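Local coordinates for ARF-like GTPase (Chlamydomonas reinhardtii, PDB 4M9Q), which belongs to the ARF-like small GTPases (Arl13B) and here binds phosphoaminophosphonic acid-guanylate ester together with a magnesium ion, at residues K17-Q25 with T32-L43; S138-A146 with R157-T168. One frame throughout, in Å; residues are numbered along the deposited sequence. Where two conformers were deposited one is given.

Contact 1 (K17-Q25 with T32-L43). With MG (magnesium ion), chain E; GNP (phosphoaminophosphonic acid-guanylate ester), chain D.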
loop_
_atom_site.group_PDB
_atom_site.type_symbol
_atom_site.label_atom_id
_atom_site.label_comp_id
_atom_site.label_asym_id
_atom_site.label_seq_id
_atom_site.Cartn_x
_atom_site.Cartn_y
_atom_site.Cartn_z
ATOM N N LYS A 17 7.880 4.066 -0.532
ATOM C CA LYS A 17 7.289 2.852 0.030
ATOM C C LYS A 17 8.306 2.154 0.909
ATOM O O LYS A 17 8.036 1.834 2.072
ATOM C CB LYS A 17 6.892 1.892 -1.066
ATOM C CG LYS A 17 5.921 2.458 -2.064
ATOM C CD LYS A 17 5.558 1.463 -3.174
ATOM C CE LYS A 17 6.703 1.282 -4.164
ATOM N NZ LYS A 17 6.920 2.487 -4.998
ATOM N N THR A 18 9.493 1.900 0.363
ATOM C CA THR A 18 10.497 1.194 1.125
ATOM C C THR A 18 10.863 1.977 2.398
ATOM O O THR A 18 10.948 1.398 3.473
ATOM C CB THR A 18 11.685 0.832 0.238
ATOM O OG1 THR A 18 11.203 0.068 -0.874
ATOM C CG2 THR A 18 12.747 -0.039 0.960
ATOM N N THR A 19 10.996 3.298 2.302
ATOM C CA THR A 19 11.306 4.130 3.474
ATOM C C THR A 19 10.154 4.074 4.480
ATOM O O THR A 19 10.341 4.020 5.675
ATOM C CB THR A 19 11.571 5.574 3.051
ATOM O OG1 THR A 19 12.530 5.585 1.968
ATOM C CG2 THR A 19 12.122 6.438 4.233
ATOM N N LEU A 20 8.939 4.051 3.970
ATOM C CA LEU A 20 7.771 4.003 4.825
ATOM C C LEU A 20 7.709 2.666 5.550
ATOM O O LEU A 20 7.511 2.585 6.753
ATOM C CB LEU A 20 6.532 4.257 3.998
ATOM C CG LEU A 20 5.261 4.421 4.812
ATOM C CD1 LEU A 20 4.374 5.456 4.115
ATOM C CD2 LEU A 20 4.596 3.059 4.965
ATOM N N LEU A 21 7.992 1.605 4.839
ATOM C CA LEU A 21 8.028 0.311 5.482
ATOM C C LEU A 21 9.059 0.231 6.576
ATOM O O LEU A 21 8.751 -0.243 7.650
ATOM C CB LEU A 21 8.327 -0.771 4.473
ATOM C CG LEU A 21 8.136 -2.157 5.075
ATOM C CD1 LEU A 21 6.780 -2.172 5.810
ATOM C CD2 LEU A 21 8.266 -3.235 4.017
ATOM N N ASN A 22 10.287 0.665 6.303
ATOM C CA ASN A 22 11.305 0.770 7.330
ATOM C C ASN A 22 10.797 1.572 8.510
ATOM O O ASN A 22 10.830 1.095 9.623
ATOM C CB ASN A 22 12.622 1.391 6.805
ATOM C CG ASN A 22 13.324 0.502 5.774
ATOM O OD1 ASN A 22 13.083 -0.725 5.698
ATOM N ND2 ASN A 22 14.164 1.110 4.951
ATOM N N SER A 23 10.277 2.764 8.282
ATOM C CA SER A 23 9.892 3.637 9.389
ATOM C C SER A 23 8.741 3.084 10.190
ATOM O O SER A 23 8.607 3.363 11.368
ATOM C CB SER A 23 9.536 5.024 8.861
ATOM O OG SER A 23 10.730 5.666 8.408
ATOM N N ILE A 24 7.891 2.303 9.545
ATOM C CA ILE A 24 6.737 1.742 10.240
ATOM C C ILE A 24 7.171 0.630 11.188
ATOM O O ILE A 24 6.524 0.421 12.220
ATOM C CB ILE A 24 5.657 1.293 9.256
ATOM C CG1 ILE A 24 4.287 1.641 9.743
ATOM C CG2 ILE A 24 5.713 -0.176 8.993
ATOM C CD1 ILE A 24 3.306 1.665 8.591
ATOM N N GLN A 25 8.269 -0.038 10.818
ATOM C CA GLN A 25 8.947 -1.052 11.630
ATOM C C GLN A 25 9.989 -0.450 12.604
ATOM O O GLN A 25 10.889 -1.152 13.057
ATOM C CB GLN A 25 9.672 -2.055 10.705
ATOM C CG GLN A 25 8.925 -3.334 10.352
ATOM C CD GLN A 25 9.453 -4.578 11.062
ATOM O OE1 GLN A 25 10.674 -4.738 11.286
ATOM N NE2 GLN A 25 8.533 -5.478 11.421
ATOM N N THR A 32 18.114 3.314 1.412
ATOM C CA THR A 32 17.272 2.574 0.492
ATOM C C THR A 32 17.715 2.843 -0.923
ATOM O O THR A 32 18.075 3.965 -1.269
ATOM C CB THR A 32 15.806 3.033 0.559
ATOM O OG1 THR A 32 15.734 4.409 0.154
ATOM C CG2 THR A 32 15.217 2.849 1.942
ATOM N N THR A 33 17.625 1.815 -1.750
ATOM C CA THR A 33 17.845 1.955 -3.185
ATOM C C THR A 33 16.537 1.550 -3.810
ATOM O O THR A 33 15.755 0.874 -3.185
ATOM C CB THR A 33 19.016 1.033 -3.682
ATOM O OG1 THR A 33 18.954 -0.247 -3.031
ATOM C CG2 THR A 33 20.401 1.650 -3.356
ATOM N N PRO A 34 16.305 1.926 -5.058
ATOM C CA PRO A 34 15.148 1.423 -5.786
ATOM C C PRO A 34 14.926 -0.089 -5.651
ATOM O O PRO A 34 15.835 -0.884 -5.750
ATOM C CB PRO A 34 15.481 1.786 -7.227
ATOM C CG PRO A 34 16.276 3.054 -7.098
ATOM C CD PRO A 34 17.147 2.795 -5.903
ATOM N N THR A 35 13.691 -0.478 -5.401
ATOM C CA THR A 35 13.362 -1.868 -5.229
ATOM C C THR A 35 13.126 -2.509 -6.598
ATOM O O THR A 35 12.166 -2.189 -7.285
ATOM C CB THR A 35 12.127 -1.937 -4.346
ATOM O OG1 THR A 35 12.389 -1.146 -3.173
ATOM C CG2 THR A 35 11.764 -3.372 -3.992
ATOM N N PHE A 36 14.043 -3.374 -7.018
ATOM C CA PHE A 36 13.854 -4.194 -8.219
ATOM C C PHE A 36 13.531 -5.603 -7.759
ATOM O O PHE A 36 14.335 -6.500 -7.939
ATOM C CB PHE A 36 15.127 -4.260 -9.070
ATOM C CG PHE A 36 15.452 -3.000 -9.815
ATOM C CD1 PHE A 36 15.979 -1.892 -9.158
ATOM C CD2 PHE A 36 15.292 -2.937 -11.190
ATOM C CE1 PHE A 36 16.303 -0.745 -9.858
ATOM C CE2 PHE A 36 15.625 -1.794 -11.894
ATOM C CZ PHE A 36 16.124 -0.695 -11.227
ATOM N N GLY A 37 12.405 -5.769 -7.080
ATOM C CA GLY A 37 11.943 -7.070 -6.639
ATOM C C GLY A 37 10.925 -6.684 -5.595
ATOM O O GLY A 37 10.050 -5.821 -5.891
ATOM N N PHE A 38 11.078 -7.259 -4.398
ATOM C CA PHE A 38 10.350 -6.817 -3.253
ATOM C C PHE A 38 11.003 -7.115 -1.883
ATOM O O PHE A 38 11.866 -8.024 -1.716
ATOM C CB PHE A 38 8.963 -7.456 -3.285
ATOM C CG PHE A 38 8.943 -8.905 -2.880
ATOM C CD1 PHE A 38 8.794 -9.263 -1.539
ATOM C CD2 PHE A 38 9.023 -9.890 -3.814
ATOM C CE1 PHE A 38 8.759 -10.613 -1.147
ATOM C CE2 PHE A 38 9.015 -11.244 -3.434
ATOM C CZ PHE A 38 8.867 -11.602 -2.097
ATOM N N ASN A 39 10.533 -6.351 -0.907
ATOM C CA ASN A 39 10.846 -6.536 0.496
ATOM C C ASN A 39 9.556 -7.030 1.166
ATOM O O ASN A 39 8.462 -6.688 0.745
ATOM C CB ASN A 39 11.291 -5.181 1.070
ATOM C CG ASN A 39 12.438 -4.533 0.256
ATOM O OD1 ASN A 39 13.496 -5.128 0.068
ATOM N ND2 ASN A 39 12.233 -3.298 -0.192
ATOM N N SER A 40 9.684 -7.799 2.230
ATOM C CA SER A 40 8.565 -8.479 2.884
ATOM C C SER A 40 8.846 -8.397 4.341
ATOM O O SER A 40 9.919 -8.773 4.758
ATOM C CB SER A 40 8.577 -9.949 2.442
ATOM O OG SER A 40 7.728 -10.795 3.175
ATOM N N THR A 41 7.903 -7.931 5.139
ATOM C CA THR A 41 8.062 -8.036 6.584
ATOM C C THR A 41 6.713 -8.225 7.281
ATOM O O THR A 41 5.675 -8.215 6.649
ATOM C CB THR A 41 8.803 -6.810 7.114
ATOM O OG1 THR A 41 7.945 -6.021 7.928
ATOM C CG2 THR A 41 9.241 -5.963 5.961
ATOM N N THR A 42 6.770 -8.385 8.591
ATOM C CA THR A 42 5.624 -8.658 9.401
ATOM C C THR A 42 5.512 -7.648 10.520
ATOM O O THR A 42 6.507 -7.244 11.082
ATOM C CB THR A 42 5.705 -10.062 9.968
ATOM O OG1 THR A 42 5.450 -10.998 8.913
ATOM C CG2 THR A 42 4.673 -10.237 11.080
ATOM N N LEU A 43 4.286 -7.192 10.765
ATOM C CA LEU A 43 3.989 -6.175 11.753
ATOM C C LEU A 43 2.922 -6.699 12.685
ATOM O O LEU A 43 2.076 -7.470 12.272
ATOM C CB LEU A 43 3.353 -4.910 11.089
ATOM C CG LEU A 43 4.117 -4.156 10.027
ATOM C CD1 LEU A 43 3.348 -2.929 9.619
ATOM C CD2 LEU A 43 5.481 -3.748 10.520
HETATM MG MG MG E . 11.375 0.517 -2.697
HETATM P PG GNP D . 10.810 2.087 -5.625
HETATM O O1G GNP D . 11.514 1.009 -4.642
HETATM O O2G GNP D . 9.272 1.815 -5.767
HETATM O O3G GNP D . 11.621 2.097 -6.934
HETATM N N3B GNP D . 10.867 3.583 -4.820
HETATM P PB GNP D . 10.269 3.651 -3.241
HETATM O O1B GNP D . 10.545 2.294 -2.410
HETATM O O2B GNP D . 8.808 3.988 -3.360
HETATM O O3A GNP D . 11.060 4.906 -2.676
HETATM P PA GNP D . 12.065 4.959 -1.444
HETATM O O1A GNP D . 13.234 4.233 -1.988
HETATM O O2A GNP D . 11.322 4.510 -0.236
HETATM O "O5'" GNP D . 12.290 6.540 -1.399
HETATM C "C5'" GNP D . 12.632 7.243 -2.618
HETATM C "C4'" GNP D . 13.459 8.516 -2.295
HETATM O "O4'" GNP D . 12.602 9.369 -1.522
HETATM C "C3'" GNP D . 14.632 8.276 -1.356
HETATM O "O3'" GNP D . 15.618 9.305 -1.433
HETATM C "C2'" GNP D . 14.050 8.465 0.002
HETATM O "O2'" GNP D . 14.964 8.834 0.992
HETATM C "C1'" GNP D . 13.153 9.638 -0.247
HETATM N N9 GNP D . 12.074 9.840 0.724
HETATM C C8 GNP D . 11.236 8.894 1.142
HETATM N N7 GNP D . 10.321 9.409 1.975
HETATM C C5 GNP D . 10.591 10.711 2.113
HETATM C C6 GNP D . 9.988 11.803 2.896
HETATM O O6 GNP D . 9.008 11.613 3.641
HETATM N N1 GNP D . 10.518 13.000 2.764
HETATM C C2 GNP D . 11.593 13.251 1.952
HETATM N N2 GNP D . 12.048 14.506 1.922
HETATM N N3 GNP D . 12.209 12.302 1.200
HETATM C C4 GNP D . 11.754 11.007 1.282
HETATM O O HOH W 1 15.240 6.412 2.505
HETATM O O HOH W 2 13.193 1.463 -2.309
HETATM O O HOH W 3 9.586 -0.368 -3.099
#
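Helix 17-24 and strand 38-43 run roughly alongside each other, their axes 31° apart and 10.2 Å at closest approach, while the loop before the strand brings Thr-32 and Thr-35 back to Thr-19 and Thr-18 at the start of the helix. The hydroxyls Thr-18 OG1 and Thr-35 OG1 lie 2.9 Å apart as neighbouring ligands of one magnesium ion. The ion is six-coordinate: oxygen O1G of the ligand stands across from Thr-18, O1B across from Thr-35, and two waters fill the remaining opposed positions. Thr-18 OG1 also hydrogen-bonds to Asp-54, which holds Asn-39 ND2 as well. With that hydroxyl anti to the carbonyl carbon (chi1 -56°), the Thr-18 methyl CG2 is directed to the other segment, where it lies 3.5 Å from Asn-39 ND2 and also meets Thr-32 CG2 as the two threonines slide past each other. Around the phosphates, Lys-17 NZ bonds O2B and O2G, the backbone N of Lys-17, Thr-18 and Thr-19 each donate to a phosphate oxygen, and Thr-35 N reaches O1G at 2.7 Å. Thr-19 OG1 gives its proton to O2A and accepts one from a water that also bonds Thr-32 OG1 and the ribose O2'. Farther along, the contact is mainly apolar: Leu-21 CD2 and Thr-41 CG2 meet tip to tip at 3.5 Å, and Ile-24 CG2 crosses Leu-43 at about a right angle, 3.7 Å from its CD1. The polar grip at one end is thus mediated by metal, ligand and water, an arrangement consistent with the P-loop and first switch region of small GTPases, in which Thr-35, binding the magnesium ion through OG1 and the terminal phosphate through N, would be expected to respond to that phosphate.

Contact 2 (S138-A146 with R157-T168). With GNP (phosphoaminophosphonic acid-guanylate ester), chain D.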
loop_
_atom_site.group_PDB
_atom_site.type_symbol
_atom_site.label_atom_id
_atom_site.label_comp_id
_atom_site.label_asym_id
_atom_site.label_seq_id
_atom_site.Cartn_x
_atom_site.Cartn_y
_atom_site.Cartn_z
ATOM N N SER A 138 -13.260 1.503 -0.264
ATOM C CA SER A 138 -13.137 2.310 0.906
ATOM C C SER A 138 -11.692 2.819 0.980
ATOM O O SER A 138 -10.756 2.079 0.688
ATOM C CB SER A 138 -13.550 1.508 2.123
ATOM O OG SER A 138 -13.226 2.229 3.286
ATOM N N HIS A 139 -11.498 4.092 1.320
ATOM C CA HIS A 139 -10.162 4.636 1.365
ATOM C C HIS A 139 -10.102 5.844 2.170
ATOM O O HIS A 139 -11.110 6.523 2.396
ATOM C CB HIS A 139 -9.668 4.974 -0.001
ATOM C CG HIS A 139 -10.479 6.015 -0.685
ATOM N ND1 HIS A 139 -11.599 5.713 -1.345
ATOM C CD2 HIS A 139 -10.339 7.418 -0.742
ATOM C CE1 HIS A 139 -12.151 6.865 -1.849
ATOM N NE2 HIS A 139 -11.387 7.905 -1.451
ATOM N N ASN A 140 -8.895 6.161 2.596
ATOM C CA ASN A 140 -8.677 7.353 3.396
ATOM C C ASN A 140 -7.292 7.834 3.075
ATOM O O ASN A 140 -6.416 6.999 2.798
ATOM C CB ASN A 140 -8.768 6.980 4.877
ATOM C CG ASN A 140 -9.135 8.141 5.769
ATOM O OD1 ASN A 140 -9.124 9.302 5.377
ATOM N ND2 ASN A 140 -9.485 7.815 7.000
ATOM N N VAL A 141 -7.060 9.139 3.154
ATOM C CA VAL A 141 -5.772 9.690 2.768
ATOM C C VAL A 141 -5.140 10.280 3.980
ATOM O O VAL A 141 -5.790 11.016 4.697
ATOM C CB VAL A 141 -5.914 10.831 1.728
ATOM C CG1 VAL A 141 -4.559 11.501 1.453
ATOM C CG2 VAL A 141 -6.575 10.295 0.456
ATOM N N PHE A 142 -3.873 9.976 4.193
ATOM C CA PHE A 142 -3.160 10.411 5.367
ATOM C C PHE A 142 -1.874 11.051 4.920
ATOM O O PHE A 142 -1.051 10.407 4.298
ATOM C CB PHE A 142 -2.784 9.219 6.217
ATOM C CG PHE A 142 -3.962 8.452 6.729
ATOM C CD1 PHE A 142 -4.438 7.350 6.040
ATOM C CD2 PHE A 142 -4.560 8.801 7.920
ATOM C CE1 PHE A 142 -5.501 6.629 6.514
ATOM C CE2 PHE A 142 -5.641 8.097 8.390
ATOM C CZ PHE A 142 -6.120 7.021 7.677
ATOM N N PRO A 143 -1.700 12.338 5.222
ATOM C CA PRO A 143 -0.429 12.933 4.967
ATOM C C PRO A 143 0.623 12.411 5.926
ATOM O O PRO A 143 0.318 12.182 7.087
ATOM C CB PRO A 143 -0.674 14.429 5.210
ATOM C CG PRO A 143 -2.045 14.569 5.727
ATOM C CD PRO A 143 -2.720 13.260 5.712
ATOM N N CYS A 144 1.879 12.285 5.479
ATOM C CA CYS A 144 2.912 11.751 6.338
ATOM C C CYS A 144 4.284 12.111 5.835
ATOM O O CYS A 144 4.462 12.700 4.755
ATOM C CB CYS A 144 2.807 10.232 6.411
ATOM S SG CYS A 144 3.170 9.484 4.820
ATOM N N THR A 145 5.270 11.738 6.647
ATOM C CA THR A 145 6.688 11.941 6.350
ATOM C C THR A 145 7.425 10.687 6.759
ATOM O O THR A 145 7.745 10.468 7.913
ATOM C CB THR A 145 7.186 13.170 7.140
ATOM O OG1 THR A 145 6.360 14.255 6.762
ATOM C CG2 THR A 145 8.640 13.501 6.853
ATOM N N ALA A 146 7.604 9.819 5.799
ATOM C CA ALA A 146 8.217 8.523 6.003
ATOM C C ALA A 146 9.674 8.744 6.400
ATOM O O ALA A 146 10.250 7.894 7.045
ATOM C CB ALA A 146 8.137 7.711 4.708
ATOM N N ARG A 157 1.610 9.546 12.118
ATOM C CA ARG A 157 0.627 9.426 11.026
ATOM C C ARG A 157 0.714 8.052 10.332
ATOM O O ARG A 157 -0.288 7.541 9.835
ATOM C CB ARG A 157 0.791 10.553 9.993
ATOM C CG ARG A 157 0.533 12.006 10.445
ATOM C CD ARG A 157 1.672 12.897 9.915
ATOM N NE ARG A 157 1.363 14.146 9.223
ATOM C CZ ARG A 157 2.271 14.876 8.555
ATOM N NH1 ARG A 157 3.561 14.478 8.472
ATOM N NH2 ARG A 157 1.886 16.005 7.956
ATOM N N LEU A 158 1.893 7.441 10.293
ATOM C CA LEU A 158 2.032 6.141 9.611
ATOM C C LEU A 158 1.219 5.022 10.301
ATOM O O LEU A 158 0.450 4.324 9.624
ATOM C CB LEU A 158 3.481 5.688 9.488
ATOM C CG LEU A 158 4.422 6.665 8.797
ATOM C CD1 LEU A 158 5.844 6.097 8.809
ATOM C CD2 LEU A 158 3.953 7.045 7.403
ATOM N N ARG A 159 1.383 4.864 11.618
ATOM C CA ARG A 159 0.530 3.926 12.386
ATOM C C ARG A 159 -0.936 4.328 12.350
ATOM O O ARG A 159 -1.808 3.466 12.261
ATOM C CB ARG A 159 0.993 3.776 13.856
ATOM C CG ARG A 159 2.232 2.892 14.067
ATOM C CD ARG A 159 1.833 1.422 13.995
ATOM N NE ARG A 159 2.977 0.519 13.842
ATOM C CZ ARG A 159 2.938 -0.807 14.004
ATOM N NH1 ARG A 159 1.813 -1.431 14.328
ATOM N NH2 ARG A 159 4.051 -1.521 13.850
ATOM N N ASP A 160 -1.228 5.623 12.423
ATOM C CA ASP A 160 -2.618 6.071 12.306
ATOM C C ASP A 160 -3.237 5.513 11.035
ATOM O O ASP A 160 -4.319 4.929 11.045
ATOM C CB ASP A 160 -2.725 7.564 12.307
ATOM C CG ASP A 160 -2.362 8.190 13.661
ATOM O OD1 ASP A 160 -2.238 7.447 14.687
ATOM O OD2 ASP A 160 -2.183 9.447 13.686
ATOM N N GLY A 161 -2.523 5.627 9.939
ATOM C CA GLY A 161 -3.011 5.101 8.666
ATOM C C GLY A 161 -3.148 3.597 8.728
ATOM O O GLY A 161 -4.180 3.059 8.374
ATOM N N LEU A 162 -2.133 2.917 9.258
ATOM C CA LEU A 162 -2.206 1.462 9.428
ATOM C C LEU A 162 -3.388 1.043 10.287
ATOM O O LEU A 162 -4.093 0.106 9.935
ATOM C CB LEU A 162 -0.893 0.906 9.979
ATOM C CG LEU A 162 -0.764 -0.600 10.001
ATOM C CD1 LEU A 162 -0.928 -1.162 8.607
ATOM C CD2 LEU A 162 0.583 -1.004 10.563
ATOM N N LYS A 163 -3.638 1.760 11.376
ATOM C CA LYS A 163 -4.739 1.402 12.289
ATOM C C LYS A 163 -6.102 1.583 11.622
ATOM O O LYS A 163 -7.009 0.812 11.859
ATOM C CB LYS A 163 -4.733 2.276 13.548
ATOM C CG LYS A 163 -3.842 1.769 14.662
ATOM C CD LYS A 163 -3.618 2.804 15.787
ATOM C CE LYS A 163 -2.969 2.133 16.997
ATOM N NZ LYS A 163 -3.922 1.230 17.767
ATOM N N TRP A 164 -6.250 2.633 10.817
ATOM C CA TRP A 164 -7.477 2.793 10.050
ATOM C C TRP A 164 -7.639 1.615 9.090
ATOM O O TRP A 164 -8.731 1.093 8.938
ATOM C CB TRP A 164 -7.460 4.086 9.278
ATOM C CG TRP A 164 -8.638 4.170 8.369
ATOM C CD1 TRP A 164 -9.942 4.603 8.681
ATOM C CD2 TRP A 164 -8.714 3.740 6.987
ATOM N NE1 TRP A 164 -10.757 4.492 7.593
ATOM C CE2 TRP A 164 -10.086 3.972 6.553
ATOM C CE3 TRP A 164 -7.828 3.256 6.109
ATOM C CZ2 TRP A 164 -10.495 3.708 5.291
ATOM C CZ3 TRP A 164 -8.259 2.957 4.826
ATOM C CH2 TRP A 164 -9.575 3.169 4.441
ATOM N N LEU A 165 -6.557 1.187 8.435
ATOM C CA LEU A 165 -6.652 0.103 7.459
ATOM C C LEU A 165 -7.060 -1.177 8.170
ATOM O O LEU A 165 -7.991 -1.869 7.743
ATOM C CB LEU A 165 -5.314 -0.188 6.789
ATOM C CG LEU A 165 -5.183 -0.324 5.284
ATOM C CD1 LEU A 165 -3.991 -1.206 4.956
ATOM C CD2 LEU A 165 -6.427 -0.773 4.622
ATOM N N VAL A 166 -6.340 -1.469 9.251
ATOM C CA VAL A 166 -6.527 -2.738 9.930
ATOM C C VAL A 166 -7.931 -2.788 10.512
ATOM O O VAL A 166 -8.596 -3.810 10.434
ATOM C CB VAL A 166 -5.427 -3.003 10.982
ATOM C CG1 VAL A 166 -5.825 -4.203 11.818
ATOM C CG2 VAL A 166 -4.080 -3.227 10.257
ATOM N N GLY A 167 -8.384 -1.674 11.045
ATOM C CA GLY A 167 -9.743 -1.574 11.561
ATOM C C GLY A 167 -10.787 -1.763 10.481
ATOM O O GLY A 167 -11.836 -2.346 10.715
ATOM N N THR A 168 -10.504 -1.285 9.283
ATOM C CA THR A 168 -11.441 -1.496 8.205
ATOM C C THR A 168 -11.447 -2.935 7.818
ATOM O O THR A 168 -12.524 -3.504 7.660
ATOM C CB THR A 168 -11.100 -0.618 7.006
ATOM O OG1 THR A 168 -11.113 0.746 7.432
ATOM C CG2 THR A 168 -12.064 -0.740 5.939
HETATM P PG GNP D . 10.810 2.087 -5.625
HETATM O O1G GNP D . 11.514 1.009 -4.642
HETATM O O2G GNP D . 9.272 1.815 -5.767
HETATM O O3G GNP D . 11.621 2.097 -6.934
HETATM N N3B GNP D . 10.867 3.583 -4.820
HETATM P PB GNP D . 10.269 3.651 -3.241
HETATM O O1B GNP D . 10.545 2.294 -2.410
HETATM O O2B GNP D . 8.808 3.988 -3.360
HETATM O O3A GNP D . 11.060 4.906 -2.676
HETATM P PA GNP D . 12.065 4.959 -1.444
HETATM O O1A GNP D . 13.234 4.233 -1.988
HETATM O O2A GNP D . 11.322 4.510 -0.236
HETATM O "O5'" GNP D . 12.290 6.540 -1.399
HETATM C "C5'" GNP D . 12.632 7.243 -2.618
HETATM C "C4'" GNP D . 13.459 8.516 -2.295
HETATM O "O4'" GNP D . 12.602 9.369 -1.522
HETATM C "C3'" GNP D . 14.632 8.276 -1.356
HETATM O "O3'" GNP D . 15.618 9.305 -1.433
HETATM C "C2'" GNP D . 14.050 8.465 0.002
HETATM O "O2'" GNP D . 14.964 8.834 0.992
HETATM C "C1'" GNP D . 13.153 9.638 -0.247
HETATM N N9 GNP D . 12.074 9.840 0.724
HETATM C C8 GNP D . 11.236 8.894 1.142
HETATM N N7 GNP D . 10.321 9.409 1.975
HETATM C C5 GNP D . 10.591 10.711 2.113
HETATM C C6 GNP D . 9.988 11.803 2.896
HETATM O O6 GNP D . 9.008 11.613 3.641
HETATM N N1 GNP D . 10.518 13.000 2.764
HETATM C C2 GNP D . 11.593 13.251 1.952
HETATM N N2 GNP D . 12.048 14.506 1.922
HETATM N N3 GNP D . 12.209 12.302 1.200
HETATM C C4 GNP D . 11.754 11.007 1.282
#
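Phe-142 lays one ring face against Gly-161 of the helix, whose CA sits 3.6 Å from the ring centroid in a CH-pi contact; with no side chain at Gly-161, the ring can lie directly on the helix backbone. A second CH-pi contact puts Asn-140 CB over the six-membered ring of Trp-164, while the amide stands steeply to the indole, the planes 77° apart, with ND2 also over the face, 3.6 Å from NE1. In Trp-164, CG anti to the backbone N (chi1 173°) places the indole against Asn-140. Across the opposite face of the indole lies Thr-168 OG1, which donates to Trp-164 O. The aromatic pair itself is oblique, Phe-142 CZ touching Trp-164 CB at 3.6 Å. Apolar packing continues toward the helix start, where Leu-158 CD2 meets Cys-144 CB at 3.5 Å. Polar contact is sparse: in one of two conformers, Arg-157 lays its guanidinium over the backbone of Pro-143 and Cys-144 and makes a weak bond from NH1 to Thr-145 OG1, its stronger partner being Asp-155. Beyond the strand, Ala-146 N, bonded to Asn-113, lies 3.1 Å from the ligand's O6. The edge strand and the C-terminal helix that packs antiparallel to it (168° between their directions) are those of the small GTPase G domain, and the turn through Thr-145 and Ala-146 is consistent with its base-binding G5 motif.

Overall arrangement
Contacts 1 and 2 have centres 16 Å apart and involve the two outermost strands of the six-stranded sheet, 38-45 and 139-143. Helices 17-24 and 157-190 pack together, Leu-20 CD1 3.7 Å from Leu-158 CD2, and strand 38-45 joins the second helix through Leu-43 CD1, 3.5 Å from Leu-162 CD2. A probable hydrogen bond of 2.7 Å from Ser-23 OG to Ala-146 O ties the first helix to the base-side turn. Both contacts reach phosphoaminophosphonic acid-guanylate ester at different ends: contact 1 binds the phosphates and the magnesium ion, whereas contact 2 meets the guanine, its Ala-146 side chain about 11 Å from the metal.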